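Local coordinates for ornithine carbamoyltransferase (Giardia intestinalis, PDB 3GRF), which probably transfers the carbamoyl group between carbamoyl phosphate and ornithine, interconverting them with citrulline and phosphate in the parasite's arginine degradation pathway, at residues A[271-276]-A[298-303]; A[268-271]-A[276-279]; A[143-148]-A[162-167]; A[147-152]-A[235-240]; A[281-286]-A[305-310]. All blocks are in the same frame, centred on the assembly; numbering follows the deposited sequence.

Contact 1. Residues A[271-276]-A[298-303]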
# COMPACT_ATOMS: atom_id res chain seq x y z
N ALA A 271 14.24 16.60 38.43
CA ALA A 271 14.53 16.57 39.87
C ALA A 271 13.48 17.22 40.77
O ALA A 271 13.50 17.01 41.97
CB ALA A 271 15.94 17.14 40.17
N VAL A 272 12.56 18.01 40.19
CA VAL A 272 11.54 18.61 41.05
C VAL A 272 10.23 17.86 41.03
O VAL A 272 9.30 18.17 41.76
CB VAL A 272 11.30 20.10 40.74
CG1 VAL A 272 12.59 20.90 40.92
CG2 VAL A 272 10.77 20.30 39.33
N THR A 273 10.14 16.82 40.18
CA THR A 273 8.89 16.06 40.04
C THR A 273 8.75 14.98 41.12
O THR A 273 9.63 14.81 41.97
CB THR A 273 8.76 15.50 38.64
OG1 THR A 273 9.69 14.43 38.46
CG2 THR A 273 9.00 16.59 37.62
N SER A 274 7.65 14.25 41.10
CA SER A 274 7.45 13.18 42.07
C SER A 274 8.48 12.07 41.89
O SER A 274 9.11 11.98 40.83
CB SER A 274 6.03 12.63 41.95
OG SER A 274 5.94 11.64 40.94
N LYS A 275 8.63 11.24 42.91
CA LYS A 275 9.55 10.14 42.83
C LYS A 275 9.07 9.10 41.81
O LYS A 275 9.89 8.41 41.19
CB LYS A 275 9.77 9.52 44.21
CG LYS A 275 11.24 9.38 44.62
CD LYS A 275 11.78 10.65 45.31
CE LYS A 275 13.08 10.35 46.08
NZ LYS A 275 12.83 9.68 47.41
N ARG A 276 7.75 8.99 41.64
CA ARG A 276 7.11 8.07 40.66
C ARG A 276 7.08 8.64 39.21
O ARG A 276 6.66 7.96 38.28
CB ARG A 276 5.68 7.75 41.12
CG ARG A 276 4.67 8.82 40.72
CD ARG A 276 3.68 9.21 41.79
NE ARG A 276 2.53 8.33 41.85
CZ ARG A 276 1.26 8.70 42.05
NH1 ARG A 276 0.88 9.97 42.18
NH2 ARG A 276 0.33 7.76 42.09
N GLY A 298 17.22 8.62 29.80
CA GLY A 298 17.39 8.34 31.20
C GLY A 298 16.23 7.46 31.62
O GLY A 298 15.41 7.06 30.78
N PRO A 299 16.17 7.15 32.93
CA PRO A 299 15.27 6.13 33.51
C PRO A 299 13.78 6.47 33.69
O PRO A 299 12.97 5.56 33.90
CB PRO A 299 15.93 5.87 34.87
CG PRO A 299 16.50 7.20 35.25
CD PRO A 299 17.02 7.79 33.96
N LYS A 300 13.41 7.75 33.62
CA LYS A 300 12.00 8.19 33.71
C LYS A 300 11.26 8.17 32.36
O LYS A 300 10.03 8.20 32.32
CB LYS A 300 11.89 9.58 34.37
CG LYS A 300 12.20 9.58 35.90
CD LYS A 300 11.97 10.95 36.46
CE LYS A 300 12.12 10.99 37.97
NZ LYS A 300 11.03 10.26 38.71
N SER A 301 12.03 8.02 31.27
CA SER A 301 11.53 8.07 29.91
C SER A 301 10.72 6.87 29.53
O SER A 301 11.21 5.74 29.58
CB SER A 301 12.65 8.21 28.89
OG SER A 301 12.06 8.27 27.59
N VAL A 302 9.48 7.13 29.15
CA VAL A 302 8.66 6.07 28.53
C VAL A 302 8.44 6.25 27.02
O VAL A 302 7.56 5.63 26.44
CB VAL A 302 7.32 5.85 29.30
CG1 VAL A 302 7.60 5.44 30.74
CG2 VAL A 302 6.48 7.11 29.33
N CYS A 303 9.27 7.06 26.35
CA CYS A 303 8.97 7.46 24.97
C CYS A 303 8.75 6.35 23.95
O CYS A 303 7.85 6.45 23.10
CB CYS A 303 10.00 8.46 24.44
SG CYS A 303 9.96 9.97 25.39

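Contact 2. Residues A[268-271]-A[276-279]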
# COMPACT_ATOMS: atom_id res chain seq x y z
N ALA A 268 17.40 19.15 36.12
CA ALA A 268 16.90 19.99 37.23
C ALA A 268 15.39 20.10 37.17
O ALA A 268 14.73 20.23 38.21
CB ALA A 268 17.50 21.40 37.16
N VAL A 269 14.84 20.07 35.97
CA VAL A 269 13.39 20.05 35.81
C VAL A 269 12.86 18.72 36.36
O VAL A 269 11.96 18.73 37.19
CB VAL A 269 12.94 20.33 34.32
CG1 VAL A 269 11.49 19.95 34.09
CG2 VAL A 269 13.09 21.81 33.96
N MET A 270 13.41 17.59 35.92
CA MET A 270 12.94 16.27 36.38
C MET A 270 13.16 16.02 37.89
O MET A 270 12.35 15.32 38.54
CB MET A 270 13.54 15.13 35.54
CG MET A 270 13.13 15.16 34.06
SD MET A 270 11.33 15.00 33.79
CE MET A 270 11.14 13.18 34.08
N ALA A 271 14.24 16.60 38.43
CA ALA A 271 14.53 16.57 39.87
C ALA A 271 13.48 17.22 40.77
O ALA A 271 13.50 17.01 41.97
CB ALA A 271 15.94 17.14 40.17
N ARG A 276 7.75 8.99 41.64
CA ARG A 276 7.11 8.07 40.66
C ARG A 276 7.08 8.64 39.21
O ARG A 276 6.66 7.96 38.28
CB ARG A 276 5.68 7.75 41.12
CG ARG A 276 4.67 8.82 40.72
CD ARG A 276 3.68 9.21 41.79
NE ARG A 276 2.53 8.33 41.85
CZ ARG A 276 1.26 8.70 42.05
NH1 ARG A 276 0.88 9.97 42.18
NH2 ARG A 276 0.33 7.76 42.09
N SER A 277 7.50 9.89 39.01
CA SER A 277 7.24 10.57 37.73
C SER A 277 7.72 9.78 36.53
O SER A 277 8.58 8.89 36.63
CB SER A 277 7.81 11.99 37.70
OG SER A 277 9.22 11.98 37.88
N ILE A 278 7.11 10.07 35.39
CA ILE A 278 7.59 9.51 34.15
C ILE A 278 7.74 10.68 33.19
O ILE A 278 7.16 11.73 33.41
CB ILE A 278 6.68 8.38 33.59
CG1 ILE A 278 5.32 8.91 33.14
CG2 ILE A 278 6.51 7.20 34.62
CD1 ILE A 278 4.41 7.82 32.52
N PHE A 279 8.53 10.49 32.15
CA PHE A 279 8.77 11.51 31.12
C PHE A 279 8.21 10.96 29.75
O PHE A 279 8.43 9.79 29.40
CB PHE A 279 10.27 11.83 31.01
CG PHE A 279 10.59 12.60 29.81
CD1 PHE A 279 10.37 13.99 29.80
CD2 PHE A 279 11.01 11.95 28.65
CE1 PHE A 279 10.60 14.73 28.62
CE2 PHE A 279 11.25 12.69 27.46
CZ PHE A 279 11.03 14.06 27.44

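Contact 3. Residues A[143-148]-A[162-167]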
# COMPACT_ATOMS: atom_id res chain seq x y z
N MET A 143 -3.45 6.08 27.65
CA MET A 143 -3.22 4.64 27.78
C MET A 143 -1.84 4.28 28.37
O MET A 143 -1.74 3.41 29.24
CB MET A 143 -3.43 3.98 26.45
CG MET A 143 -3.11 2.45 26.45
SD MET A 143 -2.41 1.87 24.83
CE MET A 143 -2.03 0.19 25.31
N THR A 144 -0.80 4.95 27.90
CA THR A 144 0.57 4.74 28.39
C THR A 144 0.67 5.16 29.85
O THR A 144 1.30 4.47 30.66
CB THR A 144 1.60 5.56 27.52
OG1 THR A 144 1.52 5.13 26.15
CG2 THR A 144 3.04 5.40 28.07
N ILE A 145 0.06 6.31 30.19
CA ILE A 145 0.05 6.76 31.58
C ILE A 145 -0.67 5.70 32.45
O ILE A 145 -0.12 5.26 33.46
CB ILE A 145 -0.59 8.18 31.71
CG1 ILE A 145 0.36 9.24 31.15
CG2 ILE A 145 -0.97 8.55 33.18
CD1 ILE A 145 -0.34 10.60 30.77
N LYS A 146 -1.86 5.23 32.06
CA LYS A 146 -2.54 4.21 32.89
C LYS A 146 -1.77 2.92 33.05
O LYS A 146 -1.76 2.30 34.12
CB LYS A 146 -3.95 3.86 32.37
CG LYS A 146 -4.53 2.59 33.10
CD LYS A 146 -6.05 2.53 32.92
CE LYS A 146 -6.66 1.46 33.82
NZ LYS A 146 -8.09 1.40 33.41
N GLU A 147 -1.20 2.46 31.94
CA GLU A 147 -0.35 1.29 31.86
C GLU A 147 0.84 1.37 32.78
O GLU A 147 1.08 0.49 33.56
CB GLU A 147 0.18 1.16 30.44
CG GLU A 147 0.79 -0.18 30.15
CD GLU A 147 1.29 -0.28 28.74
OE1 GLU A 147 1.90 0.69 28.24
OE2 GLU A 147 1.10 -1.34 28.12
N LYS A 148 1.63 2.42 32.63
CA LYS A 148 2.82 2.60 33.46
C LYS A 148 2.51 2.65 34.96
O LYS A 148 3.08 1.87 35.73
CB LYS A 148 3.61 3.86 33.05
CG LYS A 148 4.21 3.72 31.69
CD LYS A 148 5.23 2.56 31.65
CE LYS A 148 5.37 2.00 30.22
NZ LYS A 148 6.31 0.83 30.15
N ILE A 162 -2.99 11.61 39.19
CA ILE A 162 -1.79 11.79 38.37
C ILE A 162 -1.73 13.25 37.97
O ILE A 162 -2.57 13.70 37.19
CB ILE A 162 -1.76 10.92 37.08
CG1 ILE A 162 -1.98 9.45 37.40
CG2 ILE A 162 -0.37 10.99 36.43
CD1 ILE A 162 -1.11 8.98 38.56
N LYS A 163 -0.76 13.98 38.52
CA LYS A 163 -0.57 15.39 38.13
C LYS A 163 0.25 15.40 36.84
O LYS A 163 1.26 14.73 36.77
CB LYS A 163 0.15 16.17 39.23
CG LYS A 163 -0.61 16.36 40.56
CD LYS A 163 -0.07 15.40 41.62
CE LYS A 163 -0.22 15.95 43.02
NZ LYS A 163 1.12 16.50 43.43
N PHE A 164 -0.20 16.16 35.83
CA PHE A 164 0.39 16.12 34.48
C PHE A 164 0.99 17.51 34.18
O PHE A 164 0.39 18.53 34.50
CB PHE A 164 -0.68 15.72 33.46
CG PHE A 164 -0.18 15.72 32.02
CD1 PHE A 164 0.28 14.55 31.43
CD2 PHE A 164 -0.17 16.90 31.26
CE1 PHE A 164 0.74 14.55 30.12
CE2 PHE A 164 0.27 16.90 29.98
CZ PHE A 164 0.74 15.75 29.40
N ALA A 165 2.19 17.56 33.60
CA ALA A 165 2.67 18.87 33.08
C ALA A 165 3.18 18.82 31.64
O ALA A 165 3.88 17.88 31.29
CB ALA A 165 3.76 19.46 34.00
N TYR A 166 2.82 19.83 30.83
CA TYR A 166 3.28 19.96 29.46
C TYR A 166 4.30 21.10 29.52
O TYR A 166 4.02 22.12 30.14
CB TYR A 166 2.16 20.31 28.44
CG TYR A 166 2.81 20.52 27.10
CD1 TYR A 166 3.26 21.80 26.68
CD2 TYR A 166 3.09 19.44 26.30
CE1 TYR A 166 3.96 21.94 25.48
CE2 TYR A 166 3.77 19.56 25.10
CZ TYR A 166 4.22 20.82 24.71
OH TYR A 166 4.89 20.97 23.53
N CYS A 167 5.49 20.91 28.94
CA CYS A 167 6.53 21.96 28.95
C CYS A 167 6.84 22.33 27.52
O CYS A 167 6.95 21.45 26.69
CB CYS A 167 7.83 21.53 29.67
SG CYS A 167 7.75 21.68 31.45

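Contact 4. Residues A[147-152]-A[235-240]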
# COMPACT_ATOMS: atom_id res chain seq x y z
N GLU A 147 -1.20 2.46 31.94
CA GLU A 147 -0.35 1.29 31.86
C GLU A 147 0.84 1.37 32.78
O GLU A 147 1.08 0.49 33.56
CB GLU A 147 0.18 1.16 30.44
CG GLU A 147 0.79 -0.18 30.15
CD GLU A 147 1.29 -0.28 28.74
OE1 GLU A 147 1.90 0.69 28.24
OE2 GLU A 147 1.10 -1.34 28.12
N LYS A 148 1.63 2.42 32.63
CA LYS A 148 2.82 2.60 33.46
C LYS A 148 2.51 2.65 34.96
O LYS A 148 3.08 1.87 35.73
CB LYS A 148 3.61 3.86 33.05
CG LYS A 148 4.21 3.72 31.69
CD LYS A 148 5.23 2.56 31.65
CE LYS A 148 5.37 2.00 30.22
NZ LYS A 148 6.31 0.83 30.15
N PHE A 149 1.60 3.54 35.37
CA PHE A 149 1.29 3.71 36.79
C PHE A 149 0.60 2.50 37.41
O PHE A 149 0.85 2.18 38.56
CB PHE A 149 0.50 5.00 36.99
CG PHE A 149 1.36 6.22 36.88
CD1 PHE A 149 1.20 7.10 35.82
CD2 PHE A 149 2.36 6.48 37.81
CE1 PHE A 149 2.01 8.26 35.72
CE2 PHE A 149 3.17 7.62 37.72
CZ PHE A 149 3.00 8.52 36.66
N THR A 150 -0.21 1.78 36.64
CA THR A 150 -0.86 0.56 37.11
C THR A 150 0.14 -0.55 37.45
O THR A 150 -0.06 -1.31 38.41
CB THR A 150 -1.90 0.04 36.11
OG1 THR A 150 -3.03 0.92 36.10
CG2 THR A 150 -2.39 -1.35 36.45
N ALA A 151 1.22 -0.65 36.67
CA ALA A 151 2.20 -1.71 36.87
C ALA A 151 3.11 -1.45 38.09
O ALA A 151 3.51 -2.38 38.80
CB ALA A 151 3.03 -1.91 35.60
N ALA A 152 3.39 -0.17 38.30
CA ALA A 152 4.01 0.37 39.51
C ALA A 152 3.11 0.43 40.76
O ALA A 152 3.57 0.84 41.82
CB ALA A 152 4.55 1.76 39.22
N VAL A 235 4.96 17.06 40.02
CA VAL A 235 4.12 16.47 38.98
C VAL A 235 4.49 15.00 38.74
O VAL A 235 5.60 14.58 39.07
CB VAL A 235 4.08 17.31 37.65
CG1 VAL A 235 3.57 18.74 37.90
CG2 VAL A 235 5.43 17.32 36.98
N ASP A 236 3.57 14.22 38.18
CA ASP A 236 3.80 12.78 37.99
C ASP A 236 4.17 12.42 36.55
O ASP A 236 4.64 11.32 36.27
CB ASP A 236 2.57 11.99 38.41
CG ASP A 236 2.16 12.26 39.84
OD1 ASP A 236 1.07 12.81 40.05
OD2 ASP A 236 2.94 11.91 40.75
N VAL A 237 3.92 13.35 35.62
CA VAL A 237 4.19 13.15 34.20
C VAL A 237 4.75 14.48 33.73
O VAL A 237 4.16 15.52 34.02
CB VAL A 237 2.94 12.87 33.33
CG1 VAL A 237 3.36 12.65 31.83
CG2 VAL A 237 2.17 11.66 33.87
N VAL A 238 5.87 14.41 33.01
CA VAL A 238 6.38 15.58 32.31
C VAL A 238 6.46 15.30 30.82
O VAL A 238 7.18 14.41 30.36
CB VAL A 238 7.76 15.99 32.81
CG1 VAL A 238 8.26 17.25 32.03
CG2 VAL A 238 7.73 16.25 34.33
N TYR A 239 5.76 16.11 30.03
CA TYR A 239 5.57 15.76 28.65
C TYR A 239 6.07 16.96 27.91
O TYR A 239 5.82 18.09 28.32
CB TYR A 239 4.08 15.50 28.43
CG TYR A 239 3.63 14.91 27.11
CD1 TYR A 239 3.89 15.54 25.90
CD2 TYR A 239 2.89 13.77 27.09
CE1 TYR A 239 3.43 15.03 24.70
CE2 TYR A 239 2.41 13.26 25.94
CZ TYR A 239 2.71 13.87 24.73
OH TYR A 239 2.23 13.34 23.58
N THR A 240 6.83 16.73 26.84
CA THR A 240 7.24 17.81 25.95
C THR A 240 7.23 17.35 24.51
O THR A 240 7.03 16.17 24.23
CB THR A 240 8.61 18.39 26.37
OG1 THR A 240 8.84 19.60 25.63
CG2 THR A 240 9.73 17.38 26.16

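Contact 5. Residues A[281-286]-A[305-310]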
# COMPACT_ATOMS: atom_id res chain seq x y z
N ASN A 281 7.18 12.10 25.42
CA ASN A 281 7.36 13.01 24.24
C ASN A 281 6.78 12.20 23.07
O ASN A 281 7.21 11.03 22.80
CB ASN A 281 8.89 13.32 24.05
CG ASN A 281 9.22 14.22 22.83
OD1 ASN A 281 10.23 14.91 22.83
ND2 ASN A 281 8.39 14.20 21.80
N CYS A 282 5.79 12.76 22.38
CA CYS A 282 5.10 12.02 21.33
C CYS A 282 6.01 11.70 20.13
O CYS A 282 5.66 10.85 19.31
CB CYS A 282 3.85 12.77 20.90
SG CYS A 282 4.12 14.50 20.41
N LEU A 283 7.16 12.36 20.05
CA LEU A 283 8.15 12.20 18.94
C LEU A 283 7.73 12.92 17.65
O LEU A 283 6.57 13.26 17.48
CB LEU A 283 8.50 10.72 18.67
CG LEU A 283 9.04 9.87 19.83
CD1 LEU A 283 9.23 8.39 19.46
CD2 LEU A 283 10.33 10.49 20.42
N PRO A 284 8.69 13.22 16.74
CA PRO A 284 10.15 13.04 16.80
C PRO A 284 10.84 13.83 17.92
O PRO A 284 10.49 14.99 18.17
CB PRO A 284 10.61 13.55 15.43
CG PRO A 284 9.54 14.49 15.02
CD PRO A 284 8.28 13.83 15.47
N ALA A 285 11.77 13.17 18.60
CA ALA A 285 12.58 13.78 19.66
C ALA A 285 13.86 14.42 19.10
O ALA A 285 14.59 13.78 18.33
CB ALA A 285 12.95 12.73 20.71
N THR A 286 14.13 15.66 19.51
CA THR A 286 15.43 16.29 19.27
C THR A 286 16.18 16.51 20.59
O THR A 286 15.86 17.43 21.37
CB THR A 286 15.28 17.61 18.49
OG1 THR A 286 14.49 17.36 17.33
CG2 THR A 286 16.63 18.15 18.05
N ASP A 305 8.01 3.00 24.40
CA ASP A 305 6.83 2.19 24.72
C ASP A 305 5.57 2.99 24.43
O ASP A 305 4.55 2.44 23.99
CB ASP A 305 6.83 1.80 26.20
CG ASP A 305 7.71 0.57 26.49
OD1 ASP A 305 7.91 0.29 27.68
OD2 ASP A 305 8.21 -0.10 25.55
N GLU A 306 5.65 4.29 24.69
CA GLU A 306 4.58 5.21 24.35
C GLU A 306 4.35 5.22 22.83
O GLU A 306 3.22 5.25 22.40
CB GLU A 306 4.89 6.63 24.90
CG GLU A 306 4.09 7.78 24.28
CD GLU A 306 4.52 9.15 24.75
OE1 GLU A 306 5.55 9.25 25.42
OE2 GLU A 306 3.87 10.15 24.41
N ALA A 307 5.40 5.21 22.01
CA ALA A 307 5.24 5.31 20.55
C ALA A 307 4.70 4.00 19.99
O ALA A 307 3.89 4.01 19.08
CB ALA A 307 6.56 5.64 19.87
N GLY A 308 5.12 2.88 20.55
CA GLY A 308 4.56 1.59 20.21
C GLY A 308 3.09 1.47 20.52
O GLY A 308 2.36 0.70 19.84
N ASN A 309 2.66 2.20 21.56
CA ASN A 309 1.25 2.22 22.01
C ASN A 309 0.32 2.96 21.03
O ASN A 309 -0.90 2.87 21.12
CB ASN A 309 1.13 2.83 23.43
CG ASN A 309 1.52 1.85 24.52
OD1 ASN A 309 1.41 0.62 24.36
ND2 ASN A 309 1.97 2.36 25.65
N ARG A 310 0.90 3.67 20.06
CA ARG A 310 0.14 4.19 18.93
C ARG A 310 -0.63 3.08 18.27
O ARG A 310 -1.78 3.28 17.85
CB ARG A 310 1.03 4.91 17.89
CG ARG A 310 1.59 6.28 18.34
CD ARG A 310 0.44 7.26 18.70
NE ARG A 310 -0.30 7.59 17.47
CZ ARG A 310 0.12 8.44 16.51
NH1 ARG A 310 1.23 9.16 16.66
NH2 ARG A 310 -0.60 8.60 15.41

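Contact 1. Residues A[271-276]-A[298-303]
Lys300 reaches from a type I beta turn, Gly298 to Ser301, to the backbone carbonyls of Ser274 and Lys275, joining two surface loops of the Asp/Orn binding domain. Its ammonium nitrogen gives a weak hydrogen bond to Ser274, with NZ of Lys300 3.3 Å from Ser274 O. Lys275 O also lies 3.3 Å from Lys300 NZ, but of the two carbonyls only that of Ser274 is directed at the nitrogen. A lysine suits this place because its long chain spans the distance between the loops while its tip carries several protons to share. The chain runs straight through chi2 and chi3 and bends only at its last torsion (chi4 -70°), which turns NZ off the line of the methylenes. One step back from the tip, Lys300 CE passes 4.2 Å from OG1 of Thr273, a residue whose CB is directed toward the 298-303 segment.

Farther out, Ser277 OG takes a hydrogen bond from Lys300 NZ and is also paired with Thr273 OG1 and Ser274 O, so one small hydroxyl ties the lysine into the loop that it meets. The hydroxyl of Ser274 points elsewhere, to Asp236 OD2, while Arg276 makes salt bridges with Glu154 and Asp236. Within the turn, Pro299 supplies a restricted phi that fits the second position, putting Lys300 third. The turn then leads into helix 303-322, with Val302 as N-cap residue. Just before it Ser301 forms an ST turn, its OG accepting a nearly straight bond from Cys303 N at 3.3 Å and 174°.

Contact 2. Residues A[268-271]-A[276-279]
Met270 and Phe279 form a Met-aromatic contact between the short helix 267-270 and strand 278-281, the edge strand of a Rossmann-like parallel sheet within this chain. Met270 is curled: chi1 (-63°), chi2 (-61°) and chi3 (-76°) all turn the same way, so the chain folds round and presents its methyl, not its full length, to the strand. Methionine suits the place because an unbranched, flexible thioether can coil in this way and bring its methyl to the strand. The methyl leads the contact, with Met270 CE 3.5 Å from Phe279 CB and 4.1 Å from Phe279 CA.

Phe279 carries CG opposite its own backbone N, and the ring runs onward from CB, away from the methyl; the two side chains cross at about a right angle. The sulfur lies 5.4 Å from the ring centroid, measured from Met270 SD to Phe279, in an oblique position. Val295 of helix 293-296 touches both side chains, Ile296 packs on the phenylalanine, and the methylenes of Lys300 pack on Met270. Ser277 also has its CB directed toward the helix, but its hydroxyl is bonded to Lys300. On the strand backbone, Met270 CE comes within 4.3 Å of Ile278 O.

Contact 3. Residues A[143-148]-A[162-167]
Ile145 packs on Ile162 and Phe164, and through this side chain the 143-148 part of helix 135-151 packs on residues leading into and along strand 164-167, the middle strand of the Rossmann-like sheet. Its CB is directed at the strand, and the two branches that leave it have separate tasks. CG2, the short branch, lies opposite the backbone N: Ile145 CG2 meets Ile162 CG2 at 4.1 Å, methyl against methyl. The longer branch starts at CG1 beside the backbone N (chi1 -72°), and a nearly extended second torsion (chi2 159°) carries it onward. Its end methyl arrives at the aromatic ring, with Ile145 CD1 4.1 Å from Phe164 CD1 and the same distance from Phe164 CE1. The approach to the ring is oblique, and the two side chains cross at about a right angle.

Isoleucine fits because its beta branch offers two methyls at different depths: the near one for Ile162, the far one for the ring. Ile145 and Ile162 slide past each other in opposite senses, so methyls meet while the rest of each chain runs on. All three residues are buried, and no hydrogen bond crosses between the segments; the join is purely apolar.

Val237 of the neighbouring strand 237-240 touches all three of these side chains, widening the patch across the sheet. Phe164 also reaches Leu178 and Cys182 of helix 173-185. Helix 135-151, whose Met143 packs against helix 18-33, thus lies between that helix and the central strands 164-167 and 237-240.

Contact 4. Residues A[147-152]-A[235-240]
Phe149 meets Asp236 and Val237 edge-on: the backbone carbonyl of one and a methyl of the other both lie near the plane of its ring. The tip carbon is closest, with Phe149 CZ 3.3 Å from Asp236 O, an approach in which the slightly positive C-H rim faces a partly negative oxygen. Beside it, Phe149 CE1 touches Val237 CG2 at 3.9 Å. Phenylalanine suits the place because its flat ring extends far enough from the helix to reach the chain at the start of strand 237-240. Its CG sits beside the backbone N (chi1 -75°), and the ring is directed outward from the helix.

Against this ring the carboxylate of Asp236 stands almost perpendicular, the two planes 82° apart. Of the aspartate side chain, the methylene is what touches the ring: Asp236 CB lies 3.9 Å from Phe149 CZ, off the ring plane. The carboxylate oxygens serve other partners, OD1 accepting from Lys163 N and OD2 turned to the 271-276 loop. A buried acid is thereby satisfied on both oxygens.

Phe149 also touches Ile278, so this last part of helix 135-151 packs over the neighbouring strands 237-240 and 278-281 of the parallel sheet.

Contact 5. Residues A[281-286]-A[305-310]
The Cys-Leu-Pro sequence of Cys282, Leu283 and Pro284 matches the His-Cys-Leu-Pro signature of ornithine carbamoyltransferases, with Asn281 in the first position, and in that family the loop lines the active site. Here the loop, which follows strand 278-281 of the Rossmann-like sheet, meets helix 303-322. Glu306 makes the polar link: Asn281 N donates to Glu306 OE1 at 3.3 Å, the bond bent to 145° at the hydrogen. The N-H reaches the syn side of the carboxylate, 19° out of its plane. Glutamate fits because its extended chain spans the space from the helix to the backbone N-H of Asn281. The other oxygen turns toward the following residue, with Glu306 OE2 3.8 Å from Cys282 CA, and it lies near OD2 of Asp141, another acid, on helix 135-151. Tyr239 touches both Glu306 and Cys282.

Leu283, the next residue, takes a positive phi (78°) and precedes a cis peptide bond to Pro284. Its CB is directed toward the helix. Ala307 accommodates it: a small residue allows the helix to come near, and the CA atoms of Cys282 and Ala307 approach to 6.8 Å. Val96 of the second subunit packs on both Leu283 and Ala307, so the loop, the helix and a neighbouring subunit meet here. The apolar touch itself is a single pair of methyls, Leu283 CD1 and Ala307 CB, 3.9 Å apart.

Overall arrangement
Contacts 3 and 4 lie about 4 Å apart, centre to centre, and use overlapping parts of helix 135-151 against adjoining strands. Contacts 1 and 2 are likewise about 4 Å apart, and the link between them runs through Lys300 NZ, 2.6 Å from Ser277 OG. Contact 4 is joined to contact 1 where Asp236 OD2 lies 3.0 Å from Ser274 OG. Contact 5 is set apart, its centre about 13 Å from that of contact 3, but a salt bridge joins them: Lys148 NZ is 3.0 Å from Asp305 OD1. Contact 5 holds the signature loop expected at the active site; contact 1 is a surface contact about 16 Å from it, centre to centre.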